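Local atomic coordinates of glycosyl hydrolase, family 38 (PDB entry 5KBP), a protein that probably hydrolyses alpha-mannosidic linkages as a family 38 glycoside hydrolase and probably binds carbohydrate and a metal ion. Residues F644-M649 against F661-N666; A590-K595 against Y604-T609; A74-V79 against Q115-P120; F52-Q57 against G82-G87. All coordinates share one frame; numbering follows the deposited sequence.

Interaction 1 of 4, residues F644-M649 against F661-N666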
loop_
_atom_site.group_PDB
_atom_site.type_symbol
_atom_site.label_atom_id
_atom_site.label_comp_id
_atom_site.label_asym_id
_atom_site.label_seq_id
_atom_site.Cartn_x
_atom_site.Cartn_y
_atom_site.Cartn_z
ATOM N N PHE A 644 15.047 -2.216 28.582
ATOM C CA PHE A 644 13.747 -1.876 28.004
ATOM C C PHE A 644 13.179 -0.721 28.826
ATOM O O PHE A 644 12.706 -0.931 29.946
ATOM C CB PHE A 644 12.817 -3.081 28.006
ATOM C CG PHE A 644 11.454 -2.804 27.431
ATOM C CD1 PHE A 644 11.233 -2.890 26.067
ATOM C CD2 PHE A 644 10.393 -2.473 28.258
ATOM C CE1 PHE A 644 9.981 -2.640 25.535
ATOM C CE2 PHE A 644 9.138 -2.222 27.733
ATOM C CZ PHE A 644 8.933 -2.307 26.371
ATOM N N GLU A 645 13.230 0.486 28.267
ATOM C CA GLU A 645 12.821 1.686 28.983
ATOM C C GLU A 645 11.360 2.011 28.699
ATOM O O GLU A 645 10.886 1.882 27.566
ATOM C CB GLU A 645 13.710 2.870 28.596
ATOM C CG GLU A 645 13.485 4.122 29.431
ATOM C CD GLU A 645 14.557 5.171 29.211
ATOM O OE1 GLU A 645 15.538 4.879 28.496
ATOM O OE2 GLU A 645 14.419 6.288 29.753
ATOM N N ILE A 646 10.647 2.434 29.741
ATOM C CA ILE A 646 9.235 2.788 29.656
ATOM C C ILE A 646 9.085 4.231 30.116
ATOM O O ILE A 646 9.493 4.577 31.232
ATOM C CB ILE A 646 8.359 1.850 30.502
ATOM C CG1 ILE A 646 8.637 0.388 30.148
ATOM C CG2 ILE A 646 6.887 2.171 30.298
ATOM C CD1 ILE A 646 7.841 -0.600 30.974
ATOM N N THR A 647 8.503 5.071 29.262
ATOM C CA THR A 647 8.295 6.485 29.556
ATOM C C THR A 647 6.809 6.797 29.446
ATOM O O THR A 647 6.218 6.646 28.371
ATOM C CB THR A 647 9.103 7.374 28.607
ATOM O OG1 THR A 647 10.492 7.033 28.693
ATOM C CG2 THR A 647 8.925 8.843 28.973
ATOM N N THR A 648 6.214 7.237 30.551
ATOM C CA THR A 648 4.793 7.548 30.616
ATOM C C THR A 648 4.611 9.005 31.016
ATOM O O THR A 648 5.257 9.480 31.957
ATOM C CB THR A 648 4.072 6.636 31.615
ATOM O OG1 THR A 648 4.316 5.266 31.279
ATOM C CG2 THR A 648 2.572 6.895 31.589
ATOM N N MET A 649 3.736 9.708 30.300
ATOM C CA MET A 649 3.391 11.091 30.607
ATOM C C MET A 649 2.016 11.108 31.266
ATOM O O MET A 649 1.005 10.831 30.613
ATOM C CB MET A 649 3.405 11.952 29.345
ATOM C CG MET A 649 4.788 12.180 28.755
ATOM S SD MET A 649 5.828 13.239 29.778
ATOM C CE MET A 649 4.924 14.785 29.706
ATOM N N PHE A 661 -2.843 9.281 30.252
ATOM C CA PHE A 661 -1.553 8.610 30.191
ATOM C C PHE A 661 -1.089 8.503 28.745
ATOM O O PHE A 661 -1.899 8.363 27.824
ATOM C CB PHE A 661 -1.619 7.210 30.810
ATOM C CG PHE A 661 -2.219 7.183 32.183
ATOM C CD1 PHE A 661 -1.584 7.810 33.241
ATOM C CD2 PHE A 661 -3.414 6.524 32.419
ATOM C CE1 PHE A 661 -2.134 7.787 34.508
ATOM C CE2 PHE A 661 -3.968 6.497 33.684
ATOM C CZ PHE A 661 -3.326 7.128 34.731
ATOM N N GLU A 662 0.228 8.564 28.556
ATOM C CA GLU A 662 0.838 8.418 27.234
ATOM C C GLU A 662 2.155 7.672 27.423
ATOM O O GLU A 662 3.166 8.273 27.798
ATOM C CB GLU A 662 1.052 9.771 26.567
ATOM C CG GLU A 662 0.835 9.757 25.062
ATOM C CD GLU A 662 1.046 11.114 24.423
ATOM O OE1 GLU A 662 2.175 11.390 23.966
ATOM O OE2 GLU A 662 0.084 11.909 24.381
ATOM N N THR A 663 2.137 6.367 27.170
ATOM C CA THR A 663 3.304 5.515 27.353
ATOM C C THR A 663 3.989 5.288 26.012
ATOM O O THR A 663 3.335 4.919 25.031
ATOM C CB THR A 663 2.906 4.175 27.976
ATOM O OG1 THR A 663 2.319 4.397 29.265
ATOM C CG2 THR A 663 4.121 3.273 28.124
ATOM N N THR A 664 5.300 5.511 25.971
ATOM C CA THR A 664 6.096 5.332 24.766
ATOM C C THR A 664 7.234 4.357 25.034
ATOM O O THR A 664 7.904 4.439 26.068
ATOM C CB THR A 664 6.670 6.662 24.265
ATOM O OG1 THR A 664 7.478 7.253 25.291
ATOM C CG2 THR A 664 5.553 7.620 23.891
ATOM N N ILE A 665 7.445 3.429 24.099
ATOM C CA ILE A 665 8.516 2.444 24.190
ATOM C C ILE A 665 9.186 2.316 22.828
ATOM O O ILE A 665 8.612 2.653 21.790
ATOM C CB ILE A 665 8.014 1.055 24.653
ATOM C CG1 ILE A 665 7.069 0.453 23.611
ATOM C CG2 ILE A 665 7.330 1.144 26.011
ATOM C CD1 ILE A 665 6.685 -0.986 23.882
ATOM N N ASN A 666 10.420 1.818 22.847
ATOM C CA ASN A 666 11.141 1.420 21.641
ATOM C C ASN A 666 11.291 -0.097 21.702
ATOM O O ASN A 666 12.309 -0.630 22.146
ATOM C CB ASN A 666 12.493 2.126 21.536
ATOM C CG ASN A 666 13.249 1.746 20.279
ATOM O OD1 ASN A 666 12.653 1.324 19.288
ATOM N ND2 ASN A 666 14.567 1.896 20.314
HETATM O O HOH W 1 5.918 9.241 26.687
#

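Interaction 2 of 4, residues A590-K595 against Y604-T609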
loop_
_atom_site.group_PDB
_atom_site.type_symbol
_atom_site.label_atom_id
_atom_site.label_comp_id
_atom_site.label_asym_id
_atom_site.label_seq_id
_atom_site.Cartn_x
_atom_site.Cartn_y
_atom_site.Cartn_z
ATOM N N ALA A 590 11.967 4.546 39.703
ATOM C CA ALA A 590 11.592 5.340 38.545
ATOM C C ALA A 590 12.233 6.725 38.603
ATOM O O ALA A 590 12.640 7.209 39.662
ATOM C CB ALA A 590 10.071 5.472 38.452
ATOM N N GLU A 591 12.321 7.359 37.436
ATOM C CA GLU A 591 12.821 8.724 37.306
ATOM C C GLU A 591 11.634 9.626 36.991
ATOM O O GLU A 591 11.108 9.603 35.872
ATOM C CB GLU A 591 13.891 8.819 36.220
ATOM C CG GLU A 591 14.457 10.218 36.031
ATOM C CD GLU A 591 15.477 10.290 34.912
ATOM O OE1 GLU A 591 15.794 9.236 34.322
ATOM O OE2 GLU A 591 15.961 11.404 34.623
ATOM N N ILE A 592 11.214 10.416 37.974
ATOM C CA ILE A 592 10.023 11.248 37.872
ATOM C C ILE A 592 10.455 12.692 37.666
ATOM O O ILE A 592 11.303 13.204 38.408
ATOM C CB ILE A 592 9.138 11.108 39.121
ATOM C CG1 ILE A 592 9.130 9.654 39.595
ATOM C CG2 ILE A 592 7.723 11.578 38.823
ATOM C CD1 ILE A 592 8.536 9.464 40.971
ATOM N N THR A 593 9.874 13.346 36.663
ATOM C CA THR A 593 10.198 14.730 36.344
ATOM C C THR A 593 8.922 15.467 35.970
ATOM O O THR A 593 8.164 15.004 35.113
ATOM C CB THR A 593 11.209 14.815 35.193
ATOM O OG1 THR A 593 12.386 14.070 35.530
ATOM C CG2 THR A 593 11.593 16.261 34.924
ATOM N N ASN A 594 8.688 16.609 36.614
ATOM C CA ASN A 594 7.558 17.464 36.273
ATOM C C ASN A 594 7.894 18.268 35.023
ATOM O O ASN A 594 8.868 19.028 35.009
ATOM C CB ASN A 594 7.214 18.391 37.438
ATOM C CG ASN A 594 6.093 19.356 37.102
ATOM O OD1 ASN A 594 6.318 20.555 36.938
ATOM N ND2 ASN A 594 4.876 18.836 36.991
ATOM N N LYS A 595 7.091 18.096 33.974
ATOM C CA LYS A 595 7.307 18.759 32.693
ATOM C C LYS A 595 6.525 20.061 32.572
ATOM O O LYS A 595 7.088 21.089 32.184
ATOM C CB LYS A 595 6.932 17.813 31.543
ATOM C CG LYS A 595 7.836 16.598 31.416
ATOM C CD LYS A 595 9.260 17.006 31.083
ATOM C CE LYS A 595 10.171 15.798 30.963
ATOM N NZ LYS A 595 11.569 16.190 30.635
ATOM N N TYR A 604 3.529 15.069 34.404
ATOM C CA TYR A 604 4.733 14.442 34.931
ATOM C C TYR A 604 5.251 13.404 33.947
ATOM O O TYR A 604 4.468 12.725 33.274
ATOM C CB TYR A 604 4.463 13.763 36.279
ATOM C CG TYR A 604 4.537 14.681 37.476
ATOM C CD1 TYR A 604 3.499 15.552 37.774
ATOM C CD2 TYR A 604 5.640 14.664 38.319
ATOM C CE1 TYR A 604 3.562 16.388 38.871
ATOM C CE2 TYR A 604 5.711 15.497 39.420
ATOM C CZ TYR A 604 4.668 16.355 39.690
ATOM O OH TYR A 604 4.728 17.185 40.783
ATOM N N GLN A 605 6.573 13.281 33.871
ATOM C CA GLN A 605 7.217 12.233 33.094
ATOM C C GLN A 605 7.718 11.155 34.043
ATOM O O GLN A 605 8.429 11.454 35.009
ATOM C CB GLN A 605 8.378 12.784 32.267
ATOM C CG GLN A 605 8.979 11.769 31.306
ATOM C CD GLN A 605 10.395 12.116 30.893
ATOM O OE1 GLN A 605 11.278 12.276 31.736
ATOM N NE2 GLN A 605 10.621 12.231 29.589
ATOM N N ILE A 606 7.341 9.909 33.774
ATOM C CA ILE A 606 7.768 8.764 34.568
ATOM C C ILE A 606 8.618 7.870 33.677
ATOM O O ILE A 606 8.130 7.347 32.668
ATOM C CB ILE A 606 6.576 7.985 35.144
ATOM C CG1 ILE A 606 5.692 8.908 35.984
ATOM C CG2 ILE A 606 7.066 6.811 35.976
ATOM C CD1 ILE A 606 4.444 8.240 36.516
ATOM N N LYS A 607 9.884 7.697 34.047
ATOM C CA LYS A 607 10.819 6.863 33.306
ATOM C C LYS A 607 11.170 5.631 34.127
ATOM O O LYS A 607 11.613 5.748 35.275
ATOM C CB LYS A 607 12.090 7.636 32.950
ATOM C CG LYS A 607 11.989 8.456 31.677
ATOM C CD LYS A 607 13.340 9.045 31.307
ATOM C CE LYS A 607 13.296 9.749 29.963
ATOM N NZ LYS A 607 14.639 10.266 29.579
ATOM N N GLN A 608 10.977 4.455 33.534
ATOM C CA GLN A 608 11.320 3.185 34.157
ATOM C C GLN A 608 12.078 2.331 33.152
ATOM O O GLN A 608 11.625 2.157 32.016
ATOM C CB GLN A 608 10.069 2.446 34.641
ATOM C CG GLN A 608 9.315 3.150 35.755
ATOM C CD GLN A 608 7.816 2.955 35.650
ATOM O OE1 GLN A 608 7.268 2.871 34.552
ATOM N NE2 GLN A 608 7.145 2.876 36.793
ATOM N N THR A 609 13.228 1.812 33.569
ATOM C CA THR A 609 14.022 0.894 32.764
ATOM C C THR A 609 13.998 -0.481 33.419
ATOM O O THR A 609 14.308 -0.613 34.607
ATOM C CB THR A 609 15.464 1.386 32.614
ATOM O OG1 THR A 609 15.488 2.563 31.797
ATOM C CG2 THR A 609 16.333 0.314 31.970
#

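Interaction 3 of 4, residues A74-V79 against Q115-P120. With SO4 (sulfate ion), chain E.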
loop_
_atom_site.group_PDB
_atom_site.type_symbol
_atom_site.label_atom_id
_atom_site.label_comp_id
_atom_site.label_asym_id
_atom_site.label_seq_id
_atom_site.Cartn_x
_atom_site.Cartn_y
_atom_site.Cartn_z
ATOM N N ALA A 74 -22.072 -10.124 -17.755
ATOM C CA ALA A 74 -22.292 -11.498 -17.314
ATOM C C ALA A 74 -22.607 -11.552 -15.824
ATOM O O ALA A 74 -23.485 -12.311 -15.394
ATOM C CB ALA A 74 -21.070 -12.357 -17.637
ATOM N N VAL A 75 -21.902 -10.753 -15.019
ATOM C CA VAL A 75 -22.175 -10.704 -13.584
ATOM C C VAL A 75 -23.567 -10.143 -13.327
ATOM O O VAL A 75 -24.305 -10.640 -12.466
ATOM C CB VAL A 75 -21.090 -9.882 -12.863
ATOM C CG1 VAL A 75 -21.501 -9.594 -11.427
ATOM C CG2 VAL A 75 -19.759 -10.614 -12.901
ATOM N N LYS A 76 -23.943 -9.095 -14.063
ATOM C CA LYS A 76 -25.290 -8.544 -13.950
ATOM C C LYS A 76 -26.342 -9.610 -14.225
ATOM O O LYS A 76 -27.277 -9.794 -13.439
ATOM C CB LYS A 76 -25.459 -7.371 -14.914
ATOM C CG LYS A 76 -24.997 -6.027 -14.382
ATOM C CD LYS A 76 -25.084 -4.969 -15.472
ATOM C CE LYS A 76 -25.090 -3.568 -14.885
ATOM N NZ LYS A 76 -25.061 -2.525 -15.949
ATOM N N LYS A 77 -26.196 -10.331 -15.340
ATOM C CA LYS A 77 -27.178 -11.349 -15.698
ATOM C C LYS A 77 -27.198 -12.498 -14.698
ATOM O O LYS A 77 -28.254 -13.098 -14.468
ATOM C CB LYS A 77 -26.902 -11.872 -17.108
ATOM C CG LYS A 77 -27.253 -10.884 -18.209
ATOM C CD LYS A 77 -26.972 -11.450 -19.593
ATOM C CE LYS A 77 -25.482 -11.471 -19.899
ATOM N NZ LYS A 77 -25.209 -11.881 -21.305
ATOM N N ALA A 78 -26.051 -12.821 -14.095
ATOM C CA ALA A 78 -26.026 -13.887 -13.098
ATOM C C ALA A 78 -26.781 -13.483 -11.838
ATOM O O ALA A 78 -27.518 -14.292 -11.263
ATOM C CB ALA A 78 -24.584 -14.265 -12.763
ATOM N N VAL A 79 -26.615 -12.233 -11.396
ATOM C CA VAL A 79 -27.330 -11.765 -10.211
ATOM C C VAL A 79 -28.808 -11.557 -10.524
ATOM O O VAL A 79 -29.680 -11.889 -9.711
ATOM C CB VAL A 79 -26.675 -10.479 -9.672
ATOM C CG1 VAL A 79 -27.473 -9.925 -8.503
ATOM C CG2 VAL A 79 -25.243 -10.755 -9.250
ATOM N N GLN A 115 -28.320 -3.229 -4.034
ATOM C CA GLN A 115 -29.396 -2.663 -4.837
ATOM C C GLN A 115 -28.930 -2.268 -6.231
ATOM O O GLN A 115 -29.754 -2.197 -7.148
ATOM C CB GLN A 115 -30.007 -1.454 -4.126
ATOM C CG GLN A 115 -30.619 -1.772 -2.768
ATOM C CD GLN A 115 -31.768 -2.754 -2.866
ATOM O OE1 GLN A 115 -32.485 -2.789 -3.866
ATOM N NE2 GLN A 115 -31.945 -3.565 -1.828
ATOM N N LYS A 116 -27.632 -2.008 -6.413
ATOM C CA LYS A 116 -27.124 -1.693 -7.744
ATOM C C LYS A 116 -27.145 -2.913 -8.655
ATOM O O LYS A 116 -27.316 -2.775 -9.871
ATOM C CB LYS A 116 -25.708 -1.128 -7.647
ATOM C CG LYS A 116 -25.610 0.163 -6.853
ATOM C CD LYS A 116 -24.163 0.603 -6.683
ATOM C CE LYS A 116 -24.062 1.862 -5.835
ATOM N NZ LYS A 116 -22.649 2.270 -5.602
ATOM N N TRP A 117 -26.973 -4.107 -8.089
ATOM C CA TRP A 117 -26.995 -5.342 -8.865
ATOM C C TRP A 117 -28.379 -5.975 -8.906
ATOM O O TRP A 117 -28.802 -6.473 -9.955
ATOM C CB TRP A 117 -25.985 -6.339 -8.291
ATOM C CG TRP A 117 -24.583 -5.828 -8.295
ATOM C CD1 TRP A 117 -23.903 -5.285 -7.245
ATOM C CD2 TRP A 117 -23.689 -5.802 -9.410
ATOM N NE1 TRP A 117 -22.637 -4.927 -7.637
ATOM C CE2 TRP A 117 -22.480 -5.233 -8.963
ATOM C CE3 TRP A 117 -23.792 -6.206 -10.744
ATOM C CZ2 TRP A 117 -21.384 -5.059 -9.801
ATOM C CZ3 TRP A 117 -22.702 -6.033 -11.574
ATOM C CH2 TRP A 117 -21.515 -5.464 -11.100
ATOM N N GLY A 118 -29.093 -5.965 -7.783
ATOM C CA GLY A 118 -30.424 -6.531 -7.723
ATOM C C GLY A 118 -31.043 -6.426 -6.345
ATOM O O GLY A 118 -31.881 -5.554 -6.097
ATOM N N ALA A 119 -30.624 -7.308 -5.436
ATOM C CA ALA A 119 -31.150 -7.365 -4.078
ATOM C C ALA A 119 -30.258 -8.263 -3.230
ATOM O O ALA A 119 -29.644 -9.200 -3.754
ATOM C CB ALA A 119 -32.591 -7.876 -4.067
ATOM N N PRO A 120 -30.154 -8.011 -1.928
ATOM C CA PRO A 120 -29.282 -8.827 -1.080
ATOM C C PRO A 120 -29.982 -10.053 -0.518
ATOM O O PRO A 120 -31.205 -10.104 -0.372
ATOM C CB PRO A 120 -28.914 -7.856 0.051
ATOM C CG PRO A 120 -30.136 -7.005 0.192
ATOM C CD PRO A 120 -30.719 -6.861 -1.197
HETATM S S SO4 E . -22.283 0.183 -16.572
HETATM O O1 SO4 E . -21.712 0.898 -17.710
HETATM O O2 SO4 E . -21.490 0.457 -15.378
HETATM O O3 SO4 E . -22.275 -1.251 -16.845
HETATM O O4 SO4 E . -23.656 0.629 -16.355
#

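Interaction 4 of 4, residues F52-Q57 against G82-G87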
loop_
_atom_site.group_PDB
_atom_site.type_symbol
_atom_site.label_atom_id
_atom_site.label_comp_id
_atom_site.label_asym_id
_atom_site.label_seq_id
_atom_site.Cartn_x
_atom_site.Cartn_y
_atom_site.Cartn_z
ATOM N N PHE A 52 -25.334 -19.868 -6.274
ATOM C CA PHE A 52 -24.069 -19.888 -5.551
ATOM C C PHE A 52 -24.059 -18.719 -4.580
ATOM O O PHE A 52 -24.245 -17.569 -4.987
ATOM C CB PHE A 52 -22.877 -19.794 -6.512
ATOM C CG PHE A 52 -21.540 -19.975 -5.847
ATOM C CD1 PHE A 52 -21.019 -21.245 -5.644
ATOM C CD2 PHE A 52 -20.796 -18.880 -5.440
ATOM C CE1 PHE A 52 -19.786 -21.415 -5.038
ATOM C CE2 PHE A 52 -19.564 -19.045 -4.833
ATOM C CZ PHE A 52 -19.059 -20.313 -4.632
ATOM N N HIS A 53 -23.849 -19.010 -3.300
ATOM C CA HIS A 53 -23.851 -17.982 -2.268
ATOM C C HIS A 53 -22.474 -17.332 -2.207
ATOM O O HIS A 53 -21.479 -17.996 -1.894
ATOM C CB HIS A 53 -24.230 -18.578 -0.916
ATOM C CG HIS A 53 -24.521 -17.551 0.133
ATOM N ND1 HIS A 53 -23.638 -17.255 1.148
ATOM C CD2 HIS A 53 -25.596 -16.751 0.322
ATOM C CE1 HIS A 53 -24.159 -16.318 1.920
ATOM N NE2 HIS A 53 -25.347 -15.994 1.441
ATOM N N LEU A 54 -22.419 -16.033 -2.490
ATOM C CA LEU A 54 -21.149 -15.322 -2.630
ATOM C C LEU A 54 -20.631 -14.804 -1.291
ATOM O O LEU A 54 -20.239 -13.646 -1.156
ATOM C CB LEU A 54 -21.300 -14.186 -3.634
ATOM C CG LEU A 54 -20.032 -13.854 -4.421
ATOM C CD1 LEU A 54 -19.533 -15.087 -5.166
ATOM C CD2 LEU A 54 -20.277 -12.695 -5.377
ATOM N N ASP A 55 -20.638 -15.676 -0.283
ATOM C CA ASP A 55 -19.968 -15.445 0.996
ATOM C C ASP A 55 -20.490 -14.209 1.728
ATOM O O ASP A 55 -19.783 -13.635 2.562
ATOM C CB ASP A 55 -18.450 -15.348 0.803
ATOM C CG ASP A 55 -17.681 -15.701 2.058
ATOM O OD1 ASP A 55 -18.243 -16.411 2.917
ATOM O OD2 ASP A 55 -16.513 -15.276 2.184
ATOM N N GLY A 56 -21.714 -13.776 1.434
ATOM C CA GLY A 56 -22.326 -12.692 2.179
ATOM C C GLY A 56 -21.689 -11.329 2.023
ATOM O O GLY A 56 -22.051 -10.409 2.762
ATOM N N GLN A 57 -20.765 -11.160 1.080
ATOM C CA GLN A 57 -20.036 -9.909 0.909
ATOM C C GLN A 57 -20.089 -9.479 -0.550
ATOM O O GLN A 57 -19.832 -10.287 -1.449
ATOM C CB GLN A 57 -18.582 -10.062 1.369
ATOM C CG GLN A 57 -17.939 -11.369 0.938
ATOM C CD GLN A 57 -16.474 -11.448 1.308
ATOM O OE1 GLN A 57 -15.776 -10.437 1.348
ATOM N NE2 GLN A 57 -16.000 -12.655 1.589
ATOM N N GLY A 82 -31.039 -14.537 -10.167
ATOM C CA GLY A 82 -31.124 -15.181 -8.874
ATOM C C GLY A 82 -30.199 -16.362 -8.701
ATOM O O GLY A 82 -30.432 -17.194 -7.823
ATOM N N LYS A 83 -29.154 -16.461 -9.524
ATOM C CA LYS A 83 -28.197 -17.554 -9.424
ATOM C C LYS A 83 -26.882 -17.147 -8.774
ATOM O O LYS A 83 -26.113 -18.024 -8.370
ATOM C CB LYS A 83 -27.920 -18.146 -10.811
ATOM C CG LYS A 83 -29.141 -18.789 -11.447
ATOM C CD LYS A 83 -28.764 -19.679 -12.618
ATOM C CE LYS A 83 -29.946 -20.528 -13.056
ATOM N NZ LYS A 83 -30.439 -21.381 -11.940
ATOM N N LEU A 84 -26.607 -15.850 -8.662
ATOM C CA LEU A 84 -25.475 -15.347 -7.894
ATOM C C LEU A 84 -26.043 -14.580 -6.705
ATOM O O LEU A 84 -26.535 -13.456 -6.861
ATOM C CB LEU A 84 -24.565 -14.469 -8.751
ATOM C CG LEU A 84 -23.142 -14.279 -8.218
ATOM C CD1 LEU A 84 -22.500 -15.629 -7.946
ATOM C CD2 LEU A 84 -22.302 -13.475 -9.196
ATOM N N LYS A 85 -25.990 -15.196 -5.527
ATOM C CA LYS A 85 -26.567 -14.627 -4.317
ATOM C C LYS A 85 -25.534 -13.735 -3.637
ATOM O O LYS A 85 -24.461 -14.209 -3.246
ATOM C CB LYS A 85 -27.028 -15.740 -3.378
ATOM C CG LYS A 85 -28.018 -16.719 -3.999
ATOM C CD LYS A 85 -29.367 -16.065 -4.254
ATOM C CE LYS A 85 -30.422 -17.102 -4.609
ATOM N NZ LYS A 85 -31.764 -16.489 -4.814
ATOM N N ILE A 86 -25.860 -12.450 -3.489
ATOM C CA ILE A 86 -24.909 -11.450 -3.024
ATOM C C ILE A 86 -25.430 -10.791 -1.753
ATOM O O ILE A 86 -26.629 -10.801 -1.456
ATOM C CB ILE A 86 -24.631 -10.384 -4.103
ATOM C CG1 ILE A 86 -25.905 -9.592 -4.404
ATOM C CG2 ILE A 86 -24.099 -11.037 -5.369
ATOM C CD1 ILE A 86 -25.686 -8.388 -5.287
ATOM N N GLY A 87 -24.503 -10.202 -1.000
ATOM C CA GLY A 87 -24.843 -9.428 0.171
ATOM C C GLY A 87 -25.193 -10.286 1.368
ATOM O O GLY A 87 -25.032 -11.509 1.354
HETATM O O HOH W 2 -25.983 -13.834 3.215
HETATM O O HOH W 3 -23.848 -13.628 -0.457
#

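Interaction 1 of 4, residues F644-M649 against F661-N666
Thr-647 and Thr-664 face each other as an antiparallel hydrogen-bonded pair, and the two strand segments, 644-649 and 661-666, run at 159° between their N-to-C directions. The bond from Thr-664 N to Thr-647 O is 2.8 Å long, while the return bond from Thr-647 N to Thr-664 O is weak at 3.3 Å. One residue on, Thr-648 and Thr-663 form a non-hydrogen-bonded pair, and beyond it Met-649 N donates to Glu-662 O over 2.9 Å. A water donates to Thr-647 O and also bonds Thr-664 OG1 on the face that carries both side chains. These strands, 641-653 and 659-667, form a beta hairpin within a large antiparallel sheet of the family 38 C-terminal region; strand 601-613 pairs with the first and strand 772-783 with the second. On the face bearing Thr-648 and Thr-663 the two hydroxyls meet, OG1 to OG1, at 3.0 Å in a hydrogen bond whose donor could be either. Thr-663 OG1 has a second partner in Tyr-778 OH, so this oxygen has two hydroxyl partners. Beside that pair, Ile-646 CG2 touches Thr-663 CG2 at 3.7 Å, and Phe-562 of strand 555-566 packs on both residues. Farther along, with CG anti to the backbone N and beside the carbonyl carbon (chi1 180°), the Phe-644 ring brings CZ, at its edge, to 3.6 Å from Ile-665 CD1; Ile-665 CG2 also approaches CZ, at 3.8 Å.

Interaction 2 of 4, residues A590-K595 against Y604-T609
Ile-592 and Tyr-604 meet obliquely in the apolar centre of this antiparallel pairing, with Ile-592 CG2 3.8 Å from Tyr-604 CD2. On the same face, Ala-590 CB lies 4.1 Å from Ile-606 CG2, and Ile-539 of strand 535-539 packs against Ile-592, Tyr-604 and Ile-606. Next along, Asn-594 spreads over one face of the Tyr-604 ring. Its CG is anti to the backbone N (chi1 177°); CB makes a CH-pi contact 4.0 Å from the ring centroid, and ND2 sits above the rim, 3.4 Å from Tyr-604 CE1, with the amide plane turned 60° from the ring. The backbones of this beta hairpin, in which 591-597 is the outermost strand of the sheet within this chain, join through two hydrogen-bonded pairs. Gln-605 N reaches Thr-593 O over 2.7 Å with a nearly straight 176° angle at hydrogen, and Glu-591 N donates to Lys-607 O over 2.8 Å. Lys-595, bent at chi2, crosses Gln-605 obliquely, its CE 3.7 Å from Gln-605 CD. On the face that Gln-605 shares with them, Glu-591 and Lys-607 lie side by side, pointing the same way. Glu-591 OE1 stays 5.0 Å from Lys-607 NZ, and the amine instead makes a long, weak ion pair with Glu-645. The backbone bonds and the apolar face therefore carry the pairing, and the opposite charges on the Glu-591/Lys-607 face probably add only a diffuse electrostatic attraction.

Interaction 3 of 4, residues A74-V79 against Q115-P120
Trp-117 reaches the helix 72-80 with the six-membered part of its indole, where two neighbouring side chains receive it. Lys-76 CG comes to 3.6 Å from Trp-117 CZ3, the lysine chain crossing the indole at about a right angle, and Val-75 CG1 lies 3.8 Å from the same CZ3 atom. One helical turn beyond Val-75, Val-79 CG1 meets Trp-117 CB at 3.9 Å. Val-75 and Val-79 both hold CG1 anti to the backbone N (chi1 169° and 176°), which carries these methyls to the tryptophan. The i to i+4 spacing is maintained by the helical bond from Val-79 N to Val-75 O, 3.0 Å long. On the other side, Trp-117 lies at the weakly bonded end of helix 100-117, and Gly-118 leaves helical geometry. Leu-61 of helix 59-65 touches both Val-75 and Trp-117, and Ile-86 touches Val-79 and Trp-117, so the contact joins two helices of the family 38 N-terminal region. Beyond the indole, the Lys-76 chain extends to a sulfate, probably from the crystallisation liquor, with NZ donating to O3 over 3.2 Å; Lys-72 of this chain and Lys-72 of the second subunit also bind that anion. The lysine thus divides its chemistry: its aliphatic base contributes to van der Waals packing on the tryptophan, while its ammonium end probably helps balance the sulfate charge at the subunit boundary.

Interaction 4 of 4, residues F52-Q57 against G82-G87
Lys-85 O is gripped by two donors, the amide of Leu-54 and a water. Leu-54 N lies 2.8 Å away, and the water donates over 2.9 Å. The same water accepts from Gly-56 N and donates to Gly-87 O, at 3.0 Å, tying the ends of the two segments together. A second water donates to Gly-87 O and hydrogen-bonds His-53 NE2 at 2.9 Å, lying at the imidazole edge and in its plane. Gly-56 CA also makes a CA-H...O contact with Gly-87 O at 3.1 Å. Phe-52 pairs in parallel with Leu-84, and His-53 with Lys-85: Phe-52 N donates to Lys-83 O, and Lys-85 N to Phe-52 O. With helices 59-65 and 72-80 between them in sequence, strands 52-53 and 84-85 make a short parallel element of the family 38 N-terminal region, connected through helices as in a beta-alpha-beta crossover. Residues 54-57 form a type I' turn, in which Gln-57 NE2 bonds Asp-55 OD2; each of these two atoms also bonds the backbone of Trp-17. Leu-54 fills the side facing helix 59-65, its CD1 4.1 Å from Leu-84 CD1 and its CD2 4.2 Å from Ile-86 CG2. With His-53 CG anti to the backbone N (chi1 -168°), CD2 meets Lys-85 CB on the other face at 4.1 Å, the side chains crossing at about a right angle, while Phe-263 packs edge-to-face with the imidazole.

The contacts form two clusters on opposite sides of the chain's centre. Interactions 1 and 2, with centres 10 Å apart, are successive hairpins of one sheet: strands 601-613 and 641-653 are neighbours, probably hydrogen-bonded from Thr-648 O to Ile-606 N at 2.8 Å. Interactions 3 and 4 touch, centres about 9 Å apart, their segments alternating along the chain. A short turn links helix 72-80 to strand 84-85, Ala-78 O probably accepting from Leu-84 N at 3.2 Å, while Ile-86 CD1 packs 3.6 Å from Trp-117 CB. Interactions 1 and 4 have centres about 48 Å apart. All lie away from Phe-253 and Tyr-256, which bind calcium in this protein, though not in this chain.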